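Side-chain contacts in kelch repeat and BTB domain-containing protein A55 (Vaccinia virus WR, PDB 6I2M), which probably acts as a substrate-specific adapter of CUL3-containing E3 ubiquitin ligases, directing host proteins to ubiquitination and proteasomal degradation: residues Asn88-Val91 / Lys92-Ser96; Asn117-Ser120 / Lys121-Ile124; Ala141-Asn144 / Thr145-Asn149; Asp156-Phe159 / Lys160-Thr163; Leu176-Asn180 / Glu181-Pro185. All blocks are in the same frame, centred on the assembly; numbering follows the deposited sequence.

Overall arrangement
The five contacts follow one another along the chain, from the BTB domain into the BACK region. Contact 1 lies at the start of helix 91-101. Contact 2 joins helix 104-116 to helix 120-132 and touches contact 1 through Asn122 and Asn88. Contact 3 is on helix 136-147, packed against contact 2 with centres about 8 Å apart. Contact 4 is the turn between helices 150-153 and 164-171; its Leu162 meets Ile124 of contact 2. Contact 5 leads into helix 184-195, and its Asn177 meets Leu147 and Gln148 of contact 3. Its centre is about 33 Å from that of contact 1. The series thus runs from the domain that binds CUL3 along the helices that follow it.

Contact 1. Residues Asn88-Val91 / Lys92-Ser96; sequences NDNV and KYILS
Asn90 and Ile94 are one helical turn apart, and their side chains run alongside each other in the same direction. The CD1 methyl of Ile94 rests against the amide of Asn90, 3.5 Å from Asn90 OD1. CG1 of Ile94 is anti to its carbonyl carbon (chi1 -60°), which lays the chain back along the helix over the preceding turn. Asn90 CG sits between its own backbone N and carbonyl carbon (chi1 61°). This folds the amide back toward the chain before it, where OD1 accepts a hydrogen bond from Thr87 N. The backbone ties the same two residues together: Ile94 N donates to Asn90 O at 3.0 Å, in the carbonyl plane. Tyr93 N makes a weak bond to that oxygen. The arrangement is the first turn of helix 91-101 in the BTB/POZ domain. Leu95 N continues the helical pattern with a bond to Val91 O of 3.2 Å. Tyr93 turns to another flank, and the edge of its ring approaches the carbonyl of Asp89, with Tyr93 CD2 3.7 Å from Asp89 O. Val91 and Ile94 are buried; Val91 packs on Tyr113 and Ile94 on Cys110, both of helix 104-116. Lys92 extends from this turn as a straight chain, and its NZ forms a salt bridge with Asp125 of helix 120-132.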
loop_
_atom_site.group_PDB
_atom_site.type_symbol
_atom_site.label_atom_id
_atom_site.label_comp_id
_atom_site.label_asym_id
_atom_site.label_seq_id
_atom_site.Cartn_x
_atom_site.Cartn_y
_atom_site.Cartn_z
ATOM N N ASN A 88 -7.175 6.243 -25.587
ATOM C CA ASN A 88 -6.598 7.241 -26.504
ATOM C C ASN A 88 -7.132 8.680 -26.338
ATOM O O ASN A 88 -6.393 9.630 -26.606
ATOM C CB ASN A 88 -6.763 6.780 -27.960
ATOM C CG ASN A 88 -6.015 7.610 -28.980
ATOM O OD1 ASN A 88 -4.787 7.739 -28.943
ATOM N ND2 ASN A 88 -6.747 8.187 -29.921
ATOM N N ASP A 89 -8.393 8.837 -25.895
ATOM C CA ASP A 89 -9.030 10.142 -25.720
ATOM C C ASP A 89 -8.719 10.835 -24.385
ATOM O O ASP A 89 -8.549 12.057 -24.379
ATOM C CB ASP A 89 -10.549 10.045 -25.937
ATOM C CG ASP A 89 -10.944 9.606 -27.335
ATOM O OD1 ASP A 89 -10.757 10.401 -28.283
ATOM O OD2 ASP A 89 -11.444 8.470 -27.482
ATOM N N ASN A 90 -8.653 10.080 -23.265
ATOM C CA ASN A 90 -8.403 10.666 -21.941
ATOM C C ASN A 90 -6.917 10.780 -21.550
ATOM O O ASN A 90 -6.588 11.650 -20.739
ATOM C CB ASN A 90 -9.200 9.946 -20.836
ATOM C CG ASN A 90 -8.912 8.475 -20.611
ATOM O OD1 ASN A 90 -7.808 7.964 -20.831
ATOM N ND2 ASN A 90 -9.909 7.759 -20.115
ATOM N N VAL A 91 -6.029 9.924 -22.118
ATOM C CA VAL A 91 -4.578 9.889 -21.825
ATOM C C VAL A 91 -3.875 11.241 -22.044
ATOM O O VAL A 91 -2.897 11.538 -21.353
ATOM C CB VAL A 91 -3.814 8.746 -22.549
ATOM C CG1 VAL A 91 -4.180 7.388 -21.968
ATOM C CG2 VAL A 91 -4.018 8.776 -24.064
ATOM N N LYS A 92 -4.379 12.044 -22.999
ATOM C CA LYS A 92 -3.885 13.374 -23.350
ATOM C C LYS A 92 -4.033 14.327 -22.152
ATOM O O LYS A 92 -3.116 15.097 -21.863
ATOM C CB LYS A 92 -4.676 13.901 -24.560
ATOM C CG LYS A 92 -4.015 15.044 -25.315
ATOM C CD LYS A 92 -4.880 15.497 -26.484
ATOM C CE LYS A 92 -4.270 16.656 -27.231
ATOM N NZ LYS A 92 -5.127 17.095 -28.363
ATOM N N TYR A 93 -5.174 14.242 -21.441
ATOM C CA TYR A 93 -5.487 15.093 -20.291
ATOM C C TYR A 93 -4.970 14.540 -18.958
ATOM O O TYR A 93 -4.664 15.333 -18.067
ATOM C CB TYR A 93 -6.994 15.402 -20.229
ATOM C CG TYR A 93 -7.549 15.961 -21.525
ATOM C CD1 TYR A 93 -7.385 17.303 -21.857
ATOM C CD2 TYR A 93 -8.227 15.143 -22.424
ATOM C CE1 TYR A 93 -7.882 17.818 -23.053
ATOM C CE2 TYR A 93 -8.729 15.647 -23.624
ATOM C CZ TYR A 93 -8.554 16.986 -23.934
ATOM O OH TYR A 93 -9.050 17.488 -25.113
ATOM N N ILE A 94 -4.860 13.197 -18.822
ATOM C CA ILE A 94 -4.360 12.546 -17.599
ATOM C C ILE A 94 -2.850 12.816 -17.425
ATOM O O ILE A 94 -2.410 13.073 -16.304
ATOM C CB ILE A 94 -4.746 11.033 -17.506
ATOM C CG1 ILE A 94 -6.285 10.858 -17.523
ATOM C CG2 ILE A 94 -4.149 10.367 -16.244
ATOM C CD1 ILE A 94 -6.793 9.457 -17.881
ATOM N N LEU A 95 -2.082 12.815 -18.536
ATOM C CA LEU A 95 -0.642 13.089 -18.530
ATOM C C LEU A 95 -0.329 14.534 -18.104
ATOM O O LEU A 95 0.600 14.737 -17.319
ATOM C CB LEU A 95 -0.009 12.754 -19.900
ATOM C CG LEU A 95 1.507 12.971 -20.057
ATOM C CD1 LEU A 95 2.309 11.922 -19.306
ATOM C CD2 LEU A 95 1.905 12.962 -21.510
ATOM N N SER A 96 -1.109 15.520 -18.602
ATOM C CA SER A 96 -0.963 16.951 -18.291
ATOM C C SER A 96 -1.127 17.239 -16.798
ATOM O O SER A 96 -0.334 17.994 -16.226
ATOM C CB SER A 96 -1.973 17.779 -19.079
ATOM O OG SER A 96 -1.709 17.745 -20.471
#

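Contact 2. Residues Asn117-Ser120 / Lys121-Ile124; sequences NLCS and KNCI
Asn122 reaches back past the start of its own helix and donates from ND2 to the backbone O of Asn117, five residues earlier. The segment links helix 104-116 to helix 120-132, near the junction of the BTB and BACK regions, and Leu118 is the centre of an inverse gamma turn. The Asn122 ND2 to Asn117 O bond is 2.8 Å long, and the donor stands almost in line with the C=O bond (177° at the oxygen). The acceptor is tilted somewhat from the amide plane. Asn122 CG lies anti to its carbonyl carbon (chi1 -61°), beside the backbone N, and this carries the amide toward the incoming chain. Its OD1 has a weak hydrogen bond with Asn88 ND2, which links it to the segment before helix 91-101. The backbone of the new helix starts with Cys123 N bonded to Cys119 O at 3.0 Å. Lys121 curls over Cys119, with its chain bent near the end, and Lys121 NZ comes 3.5 Å from Cys119 CB. On another flank Leu118 packs by its CD1 methyl against Cys123, next to Thr145 of helix 136-147. The sulfur of Cys123 is turned back to the first turn, with Cys123 SG 3.2 Å from Ser120 O.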
loop_
_atom_site.group_PDB
_atom_site.type_symbol
_atom_site.label_atom_id
_atom_site.label_comp_id
_atom_site.label_asym_id
_atom_site.label_seq_id
_atom_site.Cartn_x
_atom_site.Cartn_y
_atom_site.Cartn_z
ATOM N N ASN A 117 0.832 2.935 -28.275
ATOM C CA ASN A 117 -0.311 3.149 -29.168
ATOM C C ASN A 117 -0.136 4.351 -30.121
ATOM O O ASN A 117 -1.131 4.902 -30.600
ATOM C CB ASN A 117 -1.610 3.254 -28.354
ATOM C CG ASN A 117 -1.946 2.008 -27.573
ATOM O OD1 ASN A 117 -2.498 1.040 -28.105
ATOM N ND2 ASN A 117 -1.620 2.006 -26.290
ATOM N N LEU A 118 1.124 4.736 -30.419
ATOM C CA LEU A 118 1.418 5.855 -31.317
ATOM C C LEU A 118 1.226 5.453 -32.788
ATOM O O LEU A 118 2.178 5.065 -33.472
ATOM C CB LEU A 118 2.820 6.447 -31.041
ATOM C CG LEU A 118 3.099 7.876 -31.538
ATOM C CD1 LEU A 118 2.222 8.908 -30.828
ATOM C CD2 LEU A 118 4.552 8.242 -31.324
ATOM N N CYS A 119 -0.035 5.521 -33.250
ATOM C CA CYS A 119 -0.453 5.188 -34.614
ATOM C C CYS A 119 -0.300 6.404 -35.537
ATOM O O CYS A 119 0.074 7.483 -35.072
ATOM C CB CYS A 119 -1.890 4.666 -34.617
ATOM S SG CYS A 119 -2.166 3.225 -33.555
ATOM N N SER A 120 -0.600 6.230 -36.841
ATOM C CA SER A 120 -0.554 7.301 -37.840
ATOM C C SER A 120 -1.666 8.331 -37.581
ATOM O O SER A 120 -1.450 9.525 -37.764
ATOM C CB SER A 120 -0.669 6.730 -39.250
ATOM O OG SER A 120 -1.841 5.947 -39.404
ATOM N N LYS A 121 -2.837 7.863 -37.119
ATOM C CA LYS A 121 -3.997 8.698 -36.791
ATOM C C LYS A 121 -3.841 9.451 -35.453
ATOM O O LYS A 121 -4.554 10.432 -35.220
ATOM C CB LYS A 121 -5.296 7.863 -36.817
ATOM C CG LYS A 121 -5.286 6.636 -35.903
ATOM C CD LYS A 121 -6.270 5.573 -36.370
ATOM C CE LYS A 121 -6.086 4.258 -35.647
ATOM N NZ LYS A 121 -4.871 3.529 -36.107
ATOM N N ASN A 122 -2.908 8.995 -34.588
ATOM C CA ASN A 122 -2.650 9.574 -33.268
ATOM C C ASN A 122 -1.491 10.574 -33.237
ATOM O O ASN A 122 -1.652 11.658 -32.675
ATOM C CB ASN A 122 -2.426 8.468 -32.224
ATOM C CG ASN A 122 -3.594 7.529 -32.019
ATOM O OD1 ASN A 122 -4.769 7.917 -32.071
ATOM N ND2 ASN A 122 -3.292 6.267 -31.764
ATOM N N CYS A 123 -0.330 10.203 -33.830
ATOM C CA CYS A 123 0.922 10.979 -33.879
ATOM C C CYS A 123 0.746 12.454 -34.258
ATOM O O CYS A 123 1.424 13.313 -33.690
ATOM C CB CYS A 123 1.940 10.299 -34.790
ATOM S SG CYS A 123 1.461 10.250 -36.537
ATOM N N ILE A 124 -0.149 12.732 -35.223
ATOM C CA ILE A 124 -0.472 14.071 -35.723
ATOM C C ILE A 124 -1.035 14.975 -34.596
ATOM O O ILE A 124 -0.710 16.163 -34.550
ATOM C CB ILE A 124 -1.385 13.976 -36.990
ATOM C CG1 ILE A 124 -1.568 15.348 -37.676
ATOM C CG2 ILE A 124 -2.734 13.284 -36.714
ATOM C CD1 ILE A 124 -1.511 15.291 -39.187
#

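Contact 3. Residues Ala141-Asn144 / Thr145-Asn149; sequences ASFN and TILQN
The Phe143 ring carries the CD1 methyl of Leu147 over one face. Leu147 CD1 is 3.9 Å from the ring centroid and 15° off the normal, a CH-pi contact. The methyl is closest to the far part of the ring, at 3.8 Å from both CE2 and CZ of Phe143. Phe143 holds CG anti to its backbone N (chi1 -175°), which swings the ring along the helix toward Leu147, and the two side chains cross obliquely one turn apart. Phe143 also has a cation-pi contact with Lys169 of helix 164-171, and both Phe143 and Leu147 touch Ile170 there. A different flank is polar. Thr145 OG1 donates to Ala141 O at 2.7 Å, while Thr145 N bonds the same oxygen at 3.1 Å. The two donors come from opposite faces of the carbonyl plane, so two bonds grip this one acceptor. Further on, Asn149 turns its amide back, and Asn149 ND2 donates to Thr145 O at 2.9 Å as the helix gives way to a loop. Ile146 is buried and faces helix 120-132, where it meets Cys123 and Tyr127. These are one-turn contacts along an alpha helix, here the last turns of helix 136-147, packed between helices 120-132 and 164-171 of the BACK region.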
loop_
_atom_site.group_PDB
_atom_site.type_symbol
_atom_site.label_atom_id
_atom_site.label_comp_id
_atom_site.label_asym_id
_atom_site.label_seq_id
_atom_site.Cartn_x
_atom_site.Cartn_y
_atom_site.Cartn_z
ATOM N N ALA A 141 9.218 11.496 -30.661
ATOM C CA ALA A 141 8.582 10.243 -31.079
ATOM C C ALA A 141 7.412 10.457 -32.044
ATOM O O ALA A 141 7.287 9.711 -33.017
ATOM C CB ALA A 141 8.124 9.458 -29.862
ATOM N N SER A 142 6.563 11.474 -31.776
ATOM C CA SER A 142 5.417 11.831 -32.615
ATOM C C SER A 142 5.898 12.425 -33.934
ATOM O O SER A 142 5.261 12.210 -34.963
ATOM C CB SER A 142 4.508 12.823 -31.895
ATOM O OG SER A 142 3.999 12.277 -30.690
ATOM N N PHE A 143 7.036 13.155 -33.900
ATOM C CA PHE A 143 7.684 13.767 -35.060
ATOM C C PHE A 143 8.188 12.671 -36.005
ATOM O O PHE A 143 7.989 12.779 -37.215
ATOM C CB PHE A 143 8.842 14.672 -34.605
ATOM C CG PHE A 143 9.536 15.463 -35.687
ATOM C CD1 PHE A 143 9.025 16.681 -36.118
ATOM C CD2 PHE A 143 10.732 15.018 -36.238
ATOM C CE1 PHE A 143 9.678 17.424 -37.105
ATOM C CE2 PHE A 143 11.384 15.759 -37.227
ATOM C CZ PHE A 143 10.853 16.957 -37.654
ATOM N N ASN A 144 8.815 11.611 -35.445
ATOM C CA ASN A 144 9.332 10.465 -36.200
ATOM C C ASN A 144 8.198 9.659 -36.839
ATOM O O ASN A 144 8.346 9.194 -37.971
ATOM C CB ASN A 144 10.197 9.563 -35.309
ATOM C CG ASN A 144 11.482 10.190 -34.814
ATOM O OD1 ASN A 144 12.184 10.912 -35.534
ATOM N ND2 ASN A 144 11.825 9.911 -33.566
ATOM N N THR A 145 7.064 9.511 -36.119
ATOM C CA THR A 145 5.880 8.781 -36.583
ATOM C C THR A 145 5.125 9.598 -37.658
ATOM O O THR A 145 4.477 9.003 -38.520
ATOM C CB THR A 145 5.017 8.319 -35.394
ATOM O OG1 THR A 145 5.872 7.803 -34.374
ATOM C CG2 THR A 145 4.004 7.244 -35.779
ATOM N N ILE A 146 5.242 10.946 -37.628
ATOM C CA ILE A 146 4.644 11.835 -38.634
ATOM C C ILE A 146 5.455 11.716 -39.932
ATOM O O ILE A 146 4.870 11.556 -41.004
ATOM C CB ILE A 146 4.508 13.305 -38.119
ATOM C CG1 ILE A 146 3.221 13.465 -37.290
ATOM C CG2 ILE A 146 4.552 14.348 -39.263
ATOM C CD1 ILE A 146 3.220 14.633 -36.335
ATOM N N LEU A 147 6.797 11.762 -39.813
ATOM C CA LEU A 147 7.755 11.667 -40.916
ATOM C C LEU A 147 7.698 10.328 -41.666
ATOM O O LEU A 147 7.927 10.311 -42.876
ATOM C CB LEU A 147 9.180 11.967 -40.408
ATOM C CG LEU A 147 9.746 13.367 -40.706
ATOM C CD1 LEU A 147 9.026 14.456 -39.922
ATOM C CD2 LEU A 147 11.220 13.430 -40.382
ATOM N N GLN A 148 7.367 9.220 -40.964
ATOM C CA GLN A 148 7.256 7.889 -41.578
ATOM C C GLN A 148 5.867 7.632 -42.214
ATOM O O GLN A 148 5.698 6.642 -42.930
ATOM C CB GLN A 148 7.665 6.764 -40.598
ATOM C CG GLN A 148 6.725 6.544 -39.412
ATOM C CD GLN A 148 7.279 5.573 -38.393
ATOM O OE1 GLN A 148 8.387 5.736 -37.866
ATOM N NE2 GLN A 148 6.506 4.546 -38.076
ATOM N N ASN A 149 4.895 8.536 -41.969
ATOM C CA ASN A 149 3.528 8.462 -42.500
ATOM C C ASN A 149 3.091 9.807 -43.127
ATOM O O ASN A 149 1.892 10.074 -43.243
ATOM C CB ASN A 149 2.548 8.024 -41.394
ATOM C CG ASN A 149 2.801 6.645 -40.836
ATOM O OD1 ASN A 149 2.638 5.627 -41.518
ATOM N ND2 ASN A 149 3.190 6.581 -39.573
#

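Contact 4. Residues Asp156-Phe159 / Lys160-Thr163; sequences DENF and KYLT
Phe159 and Leu162 meet at about a right angle across a short turn, with Phe159 CD1 3.7 Å from Leu162 CD1. Leu162 sets CG opposite its carbonyl carbon (chi1 -71°), beside the backbone N, which turns CD1 back toward Phe159, oblique to its ring. Both side chains are buried. Lys160 takes a different shape. Its CG is wedged between the backbone N and the carbonyl carbon (chi1 57°), and the rest of the chain is fully extended. This lays the methylenes beside the carbonyl of Glu157, three residues back, with Lys160 CG 3.5 Å from Glu157 O. The same CG also sits over one face of the neighbouring Tyr161 ring, offset toward the rim. Lys160 and Tyr161 both touch a crystal neighbour, so their conformations may partly reflect the lattice. Asn158 meets the Tyr161 ring at the edge, where Asn158 CA is in plane and 3.7 Å from Tyr161 CD2. The backbone holds the turn loosely: Tyr161 N to Asn158 O and Leu162 N to Phe159 O are both weak bonds, the latter 3.5 Å long. Asn158 ND2 also makes a weak bond back to Asp156 OD2. The segment connects helix 150-153 to helix 164-171 in the BACK region. Phe159 packs edge-to-face with Trp191 of helix 184-195. Leu162 touches both Ile124 of helix 120-132 and Met167 of helix 164-171.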
loop_
_atom_site.group_PDB
_atom_site.type_symbol
_atom_site.label_atom_id
_atom_site.label_comp_id
_atom_site.label_asym_id
_atom_site.label_seq_id
_atom_site.Cartn_x
_atom_site.Cartn_y
_atom_site.Cartn_z
ATOM N N ASP A 156 -5.135 13.680 -44.272
ATOM C CA ASP A 156 -5.784 13.495 -42.968
ATOM C C ASP A 156 -6.470 14.781 -42.478
ATOM O O ASP A 156 -6.062 15.881 -42.860
ATOM C CB ASP A 156 -4.762 12.980 -41.932
ATOM C CG ASP A 156 -5.348 12.459 -40.632
ATOM O OD1 ASP A 156 -6.153 11.503 -40.682
ATOM O OD2 ASP A 156 -4.985 12.996 -39.562
ATOM N N GLU A 157 -7.520 14.630 -41.645
ATOM C CA GLU A 157 -8.325 15.717 -41.073
ATOM C C GLU A 157 -7.530 16.657 -40.158
ATOM O O GLU A 157 -7.716 17.873 -40.230
ATOM C CB GLU A 157 -9.531 15.146 -40.303
ATOM C CG GLU A 157 -10.588 14.485 -41.171
ATOM C CD GLU A 157 -11.708 13.822 -40.393
ATOM O OE1 GLU A 157 -12.555 14.552 -39.827
ATOM O OE2 GLU A 157 -11.743 12.571 -40.351
ATOM N N ASN A 158 -6.653 16.093 -39.303
ATOM C CA ASN A 158 -5.841 16.823 -38.322
ATOM C C ASN A 158 -4.631 17.583 -38.911
ATOM O O ASN A 158 -3.937 18.279 -38.165
ATOM C CB ASN A 158 -5.386 15.882 -37.197
ATOM C CG ASN A 158 -6.507 15.172 -36.474
ATOM O OD1 ASN A 158 -7.324 15.785 -35.776
ATOM N ND2 ASN A 158 -6.562 13.857 -36.616
ATOM N N PHE A 159 -4.395 17.468 -40.235
ATOM C CA PHE A 159 -3.282 18.118 -40.939
ATOM C C PHE A 159 -3.334 19.651 -40.923
ATOM O O PHE A 159 -2.281 20.293 -40.942
ATOM C CB PHE A 159 -3.169 17.586 -42.377
ATOM C CG PHE A 159 -1.884 17.933 -43.095
ATOM C CD1 PHE A 159 -0.666 17.410 -42.670
ATOM C CD2 PHE A 159 -1.895 18.754 -44.214
ATOM C CE1 PHE A 159 0.520 17.729 -43.335
ATOM C CE2 PHE A 159 -0.709 19.061 -44.885
ATOM C CZ PHE A 159 0.491 18.558 -44.435
ATOM N N LYS A 160 -4.549 20.228 -40.875
ATOM C CA LYS A 160 -4.785 21.676 -40.852
ATOM C C LYS A 160 -4.315 22.358 -39.555
ATOM O O LYS A 160 -3.986 23.546 -39.578
ATOM C CB LYS A 160 -6.265 22.004 -41.151
ATOM C CG LYS A 160 -7.277 21.343 -40.209
ATOM C CD LYS A 160 -8.709 21.684 -40.584
ATOM C CE LYS A 160 -9.698 21.023 -39.657
ATOM N NZ LYS A 160 -11.097 21.401 -39.984
ATOM N N TYR A 161 -4.284 21.608 -38.434
ATOM C CA TYR A 161 -3.885 22.109 -37.115
ATOM C C TYR A 161 -2.370 22.308 -36.951
ATOM O O TYR A 161 -1.957 23.025 -36.035
ATOM C CB TYR A 161 -4.450 21.217 -35.993
ATOM C CG TYR A 161 -5.962 21.121 -35.994
ATOM C CD1 TYR A 161 -6.745 22.122 -35.425
ATOM C CD2 TYR A 161 -6.609 20.024 -36.553
ATOM C CE1 TYR A 161 -8.137 22.041 -35.426
ATOM C CE2 TYR A 161 -8.000 19.929 -36.557
ATOM C CZ TYR A 161 -8.761 20.941 -35.993
ATOM O OH TYR A 161 -10.132 20.852 -35.995
ATOM N N LEU A 162 -1.549 21.690 -37.831
ATOM C CA LEU A 162 -0.086 21.809 -37.795
ATOM C C LEU A 162 0.357 23.218 -38.188
ATOM O O LEU A 162 -0.026 23.718 -39.249
ATOM C CB LEU A 162 0.596 20.744 -38.678
ATOM C CG LEU A 162 0.547 19.297 -38.173
ATOM C CD1 LEU A 162 0.697 18.323 -39.315
ATOM C CD2 LEU A 162 1.618 19.031 -37.120
ATOM N N THR A 163 1.141 23.863 -37.305
ATOM C CA THR A 163 1.647 25.233 -37.464
ATOM C C THR A 163 2.681 25.372 -38.594
ATOM O O THR A 163 3.219 24.368 -39.068
ATOM C CB THR A 163 2.183 25.777 -36.123
ATOM O OG1 THR A 163 3.204 24.911 -35.628
ATOM C CG2 THR A 163 1.088 25.955 -35.074
#

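Contact 5. Residues Leu176-Asn180 / Glu181-Pro185; sequences LNIKN and EDFAP
This is a surface contact within a loop of the BACK region, where the chain bends before entering helix 184-195. Its main touches are between the side chains of Ile178, Asn180 and Phe183. Ile178 and Phe183 run alongside with opposed directions, and Ile178 CG2 comes 3.8 Å from Phe183 CB. The ring of Phe183 extends beyond this to the base of Asn180, where Phe183 CD2 is 3.6 Å from Asn180 CB. That approach is oblique to the ring. With CG anti to the backbone N (chi1 -163°), the amide of Asn180 lies alongside the backbone that follows, where Asn180 OD1 is 3.4 Å from Asp182 CB. Glu181 bends at chi2 (78°), and its carboxylate folds back over the turn. Glu181 OE2 then stands 3.1 Å from Lys179 O. Both atoms are acceptors, so this is a close approach without a hydrogen bond. The start of the loop is fastened to helix 136-147. Asn177, the centre of an inverse gamma turn, bonds through its side chain to Gln148 O and through its backbone to Leu147. Inward, Ile178 rests on Ile150 and Leu151 of helix 150-153, and Phe183 touches Leu151 as the chain turns into helix 184-195.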
loop_
_atom_site.group_PDB
_atom_site.type_symbol
_atom_site.label_atom_id
_atom_site.label_comp_id
_atom_site.label_asym_id
_atom_site.label_seq_id
_atom_site.Cartn_x
_atom_site.Cartn_y
_atom_site.Cartn_z
ATOM N N LEU A 176 12.268 12.057 -43.612
ATOM C CA LEU A 176 10.893 12.042 -44.121
ATOM C C LEU A 176 10.716 10.952 -45.187
ATOM O O LEU A 176 11.413 10.956 -46.206
ATOM C CB LEU A 176 10.395 13.437 -44.587
ATOM C CG LEU A 176 11.195 14.218 -45.645
ATOM C CD1 LEU A 176 10.270 15.052 -46.504
ATOM C CD2 LEU A 176 12.233 15.128 -45.003
ATOM N N ASN A 177 9.832 9.978 -44.899
ATOM C CA ASN A 177 9.562 8.817 -45.750
ATOM C C ASN A 177 8.855 9.184 -47.060
ATOM O O ASN A 177 7.627 9.097 -47.169
ATOM C CB ASN A 177 8.807 7.730 -44.966
ATOM C CG ASN A 177 8.665 6.397 -45.672
ATOM O OD1 ASN A 177 9.522 5.967 -46.454
ATOM N ND2 ASN A 177 7.574 5.701 -45.389
ATOM N N ILE A 178 9.655 9.600 -48.056
ATOM C CA ILE A 178 9.202 9.965 -49.402
ATOM C C ILE A 178 10.078 9.261 -50.445
ATOM O O ILE A 178 11.283 9.523 -50.514
ATOM C CB ILE A 178 9.055 11.504 -49.632
ATOM C CG1 ILE A 178 10.299 12.303 -49.159
ATOM C CG2 ILE A 178 7.770 12.032 -48.987
ATOM C CD1 ILE A 178 10.656 13.519 -50.025
ATOM N N LYS A 179 9.480 8.322 -51.211
ATOM C CA LYS A 179 10.175 7.532 -52.238
ATOM C C LYS A 179 10.732 8.383 -53.379
ATOM O O LYS A 179 11.825 8.099 -53.871
ATOM C CB LYS A 179 9.294 6.391 -52.767
ATOM C CG LYS A 179 9.250 5.187 -51.834
ATOM C CD LYS A 179 8.547 3.997 -52.464
ATOM C CE LYS A 179 8.397 2.868 -51.476
ATOM N NZ LYS A 179 7.603 1.746 -52.039
ATOM N N ASN A 180 9.992 9.432 -53.782
ATOM C CA ASN A 180 10.409 10.368 -54.826
ATOM C C ASN A 180 11.042 11.591 -54.162
ATOM O O ASN A 180 10.518 12.092 -53.163
ATOM C CB ASN A 180 9.216 10.781 -55.702
ATOM C CG ASN A 180 9.578 11.412 -57.031
ATOM O OD1 ASN A 180 10.348 12.377 -57.119
ATOM N ND2 ASN A 180 9.003 10.889 -58.102
ATOM N N GLU A 181 12.162 12.074 -54.724
ATOM C CA GLU A 181 12.902 13.229 -54.205
ATOM C C GLU A 181 12.360 14.565 -54.763
ATOM O O GLU A 181 13.131 15.482 -55.064
ATOM C CB GLU A 181 14.418 13.060 -54.449
ATOM C CG GLU A 181 15.089 12.012 -53.571
ATOM C CD GLU A 181 14.891 10.565 -53.983
ATOM O OE1 GLU A 181 15.286 10.204 -55.116
ATOM O OE2 GLU A 181 14.346 9.787 -53.167
ATOM N N ASP A 182 11.019 14.668 -54.876
ATOM C CA ASP A 182 10.301 15.840 -55.383
ATOM C C ASP A 182 8.884 15.955 -54.767
ATOM O O ASP A 182 8.049 16.717 -55.267
ATOM C CB ASP A 182 10.256 15.804 -56.929
ATOM C CG ASP A 182 10.052 17.147 -57.610
ATOM O OD1 ASP A 182 10.656 18.147 -57.154
ATOM O OD2 ASP A 182 9.303 17.197 -58.608
ATOM N N PHE A 183 8.625 15.213 -53.669
ATOM C CA PHE A 183 7.337 15.238 -52.968
ATOM C C PHE A 183 7.202 16.439 -52.030
ATOM O O PHE A 183 6.079 16.876 -51.778
ATOM C CB PHE A 183 7.086 13.930 -52.198
ATOM C CG PHE A 183 6.252 12.895 -52.918
ATOM C CD1 PHE A 183 4.937 13.166 -53.283
ATOM C CD2 PHE A 183 6.759 11.629 -53.179
ATOM C CE1 PHE A 183 4.161 12.203 -53.935
ATOM C CE2 PHE A 183 5.983 10.666 -53.832
ATOM C CZ PHE A 183 4.690 10.958 -54.203
ATOM N N ALA A 184 8.341 16.968 -51.523
ATOM C CA ALA A 184 8.417 18.114 -50.606
ATOM C C ALA A 184 7.589 19.355 -51.041
ATOM O O ALA A 184 6.823 19.831 -50.199
ATOM C CB ALA A 184 9.868 18.496 -50.345
ATOM N N PRO A 185 7.650 19.876 -52.305
ATOM C CA PRO A 185 6.801 21.034 -52.652
ATOM C C PRO A 185 5.314 20.682 -52.736
ATOM O O PRO A 185 4.477 21.540 -52.461
ATOM C CB PRO A 185 7.351 21.496 -54.009
ATOM C CG PRO A 185 8.646 20.766 -54.195
ATOM C CD PRO A 185 8.475 19.482 -53.464
#